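Local coordinates for putative diflavin flavoprotein A 3 (Synechocystis sp., PDB 6H0C), which probably carries electrons from NADH to oxygen, reducing it to water, this chain being its flavodiiron core without the flavin reductase part, at residues A[33-38]-A[192-197]. Residues are numbered along the deposited sequence; the frame is centred on the assembly and turned at random. Where two conformers were deposited one is given.
Sequences LQRGTT and QEDRRY
Leu33 lies over one face of the Tyr197 ring, its CG 4.1 Å from the ring centroid and 23° off the normal, a CH-pi contact displaced toward the rim on the CD2 side. The two side chains run past each other in opposite directions: the leucine reaches out from the loop toward the helix, and the tyrosine, with CG anti to its backbone N (chi1 -174°), extends from the helix back alongside Leu33 toward the loop. Its hydroxyl ends in a hydrogen bond to the backbone O of Ile29, so the ring is held at its far end as well. Leu33 CD1 goes further in, 3.8 Å from Tyr197 CB and 3.5 Å from Asp194 OD2, and also brushes the carboxylate carbon of Glu193. The contact lies near the surface of the metallo-beta-lactamase-like domain, joining the loop that leads into strand 37-45 to helix 189-202, which offers the neighbours Glu193 and Asp194 and, one turn on, Tyr197. Beside the leucine, in the one of two deposited conformers given here, Arg35 NH1 and Asp194 OD1 form a salt bridge whose separation is doubtfully short, the side chains crossing at about a right angle and the guanidinium and carboxylate planes 38° apart. A bend at chi3 turns the guanidinium so that NH1 leads toward OD1. Arg35 CD sits 3.2 Å from Asp194 OD2, the same oxygen that Leu33 CD1 approaches, the two carbons coming at it from roughly perpendicular directions. In this conformer NH1 also has a weak hydrogen bond to Ile190 O.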
# COMPACT_ATOMS: atom_id res chain seq x y z
N LEU A 33 -13.03 -0.84 10.33
CA LEU A 33 -13.59 -0.14 11.49
C LEU A 33 -14.67 0.86 11.06
O LEU A 33 -15.33 1.47 11.90
CB LEU A 33 -12.49 0.56 12.29
CG LEU A 33 -11.35 -0.36 12.74
CD1 LEU A 33 -10.36 0.38 13.63
CD2 LEU A 33 -11.91 -1.58 13.45
N GLN A 34 -14.83 1.01 9.75
CA GLN A 34 -15.84 1.90 9.17
C GLN A 34 -15.93 3.26 9.85
O GLN A 34 -17.01 3.70 10.24
CB GLN A 34 -17.20 1.22 9.18
CG GLN A 34 -17.19 -0.10 8.43
CD GLN A 34 -18.58 -0.57 8.09
OE1 GLN A 34 -19.46 0.23 7.77
NE2 GLN A 34 -18.80 -1.88 8.17
N ARG A 35 -14.78 3.91 9.99
CA ARG A 35 -14.69 5.24 10.59
C ARG A 35 -14.42 6.31 9.53
O ARG A 35 -14.02 7.43 9.85
CB ARG A 35 -13.58 5.27 11.66
CG ARG A 35 -13.78 4.31 12.84
CD ARG A 35 -12.97 4.76 14.05
NE ARG A 35 -13.30 6.13 14.44
CZ ARG A 35 -12.56 6.90 15.23
NH1 ARG A 35 -11.43 6.44 15.74
NH2 ARG A 35 -12.95 8.14 15.51
N GLY A 36 -14.66 5.95 8.27
CA GLY A 36 -14.33 6.83 7.15
C GLY A 36 -12.83 6.91 6.92
O GLY A 36 -12.04 6.16 7.50
N THR A 37 -12.42 7.82 6.06
CA THR A 37 -11.00 8.09 5.90
C THR A 37 -10.83 9.41 5.19
O THR A 37 -11.81 10.11 4.89
CB THR A 37 -10.28 6.95 5.13
OG1 THR A 37 -8.89 7.25 5.04
CG2 THR A 37 -10.84 6.78 3.73
N THR A 38 -9.58 9.79 4.94
CA THR A 38 -9.32 10.94 4.10
C THR A 38 -8.22 10.55 3.13
O THR A 38 -7.41 9.67 3.42
CB THR A 38 -8.89 12.21 4.92
OG1 THR A 38 -7.54 12.08 5.38
CG2 THR A 38 -9.81 12.43 6.12
N GLN A 192 -5.51 5.78 18.66
CA GLN A 192 -4.70 4.59 18.94
C GLN A 192 -5.20 3.33 18.18
O GLN A 192 -4.42 2.69 17.47
CB GLN A 192 -4.66 4.32 20.46
CG GLN A 192 -4.58 2.84 20.85
CD GLN A 192 -3.20 2.22 20.64
OE1 GLN A 192 -2.17 2.84 20.91
NE2 GLN A 192 -3.18 0.98 20.16
N GLU A 193 -6.48 3.01 18.32
CA GLU A 193 -7.01 1.80 17.68
C GLU A 193 -6.92 1.88 16.16
O GLU A 193 -6.53 0.92 15.50
CB GLU A 193 -8.47 1.54 18.09
CG GLU A 193 -8.99 0.18 17.61
CD GLU A 193 -10.51 0.01 17.73
OE1 GLU A 193 -11.23 1.04 17.87
OE2 GLU A 193 -10.99 -1.15 17.66
N ASP A 194 -7.29 3.03 15.60
CA ASP A 194 -7.18 3.23 14.16
C ASP A 194 -5.74 3.06 13.65
O ASP A 194 -5.50 2.42 12.62
CB ASP A 194 -7.71 4.60 13.77
CG ASP A 194 -9.19 4.75 14.06
OD1 ASP A 194 -9.58 5.76 14.68
OD2 ASP A 194 -9.95 3.83 13.67
N ARG A 195 -4.79 3.62 14.38
CA ARG A 195 -3.39 3.58 13.96
C ARG A 195 -2.82 2.16 14.03
O ARG A 195 -2.07 1.75 13.14
CB ARG A 195 -2.57 4.56 14.80
CG ARG A 195 -2.74 6.00 14.35
CD ARG A 195 -2.19 6.98 15.36
NE ARG A 195 -2.02 8.29 14.74
CZ ARG A 195 -1.78 9.41 15.42
NH1 ARG A 195 -1.70 9.38 16.75
NH2 ARG A 195 -1.64 10.56 14.77
N ARG A 196 -3.19 1.41 15.06
CA ARG A 196 -2.76 0.02 15.19
C ARG A 196 -3.40 -0.85 14.10
O ARG A 196 -2.73 -1.69 13.50
CB ARG A 196 -3.09 -0.53 16.58
CG ARG A 196 -2.75 -2.01 16.79
CD ARG A 196 -1.26 -2.21 16.89
NE ARG A 196 -0.84 -3.53 16.42
CZ ARG A 196 -0.41 -4.51 17.21
NH1 ARG A 196 -0.34 -4.32 18.52
NH2 ARG A 196 -0.06 -5.68 16.69
N TYR A 197 -4.69 -0.65 13.85
CA TYR A 197 -5.40 -1.44 12.86
C TYR A 197 -4.81 -1.16 11.47
O TYR A 197 -4.64 -2.07 10.65
CB TYR A 197 -6.89 -1.11 12.89
CG TYR A 197 -7.72 -1.99 11.98
CD1 TYR A 197 -7.93 -3.33 12.29
CD2 TYR A 197 -8.28 -1.49 10.81
CE1 TYR A 197 -8.68 -4.15 11.46
CE2 TYR A 197 -9.04 -2.29 9.98
CZ TYR A 197 -9.24 -3.62 10.31
OH TYR A 197 -9.99 -4.43 9.49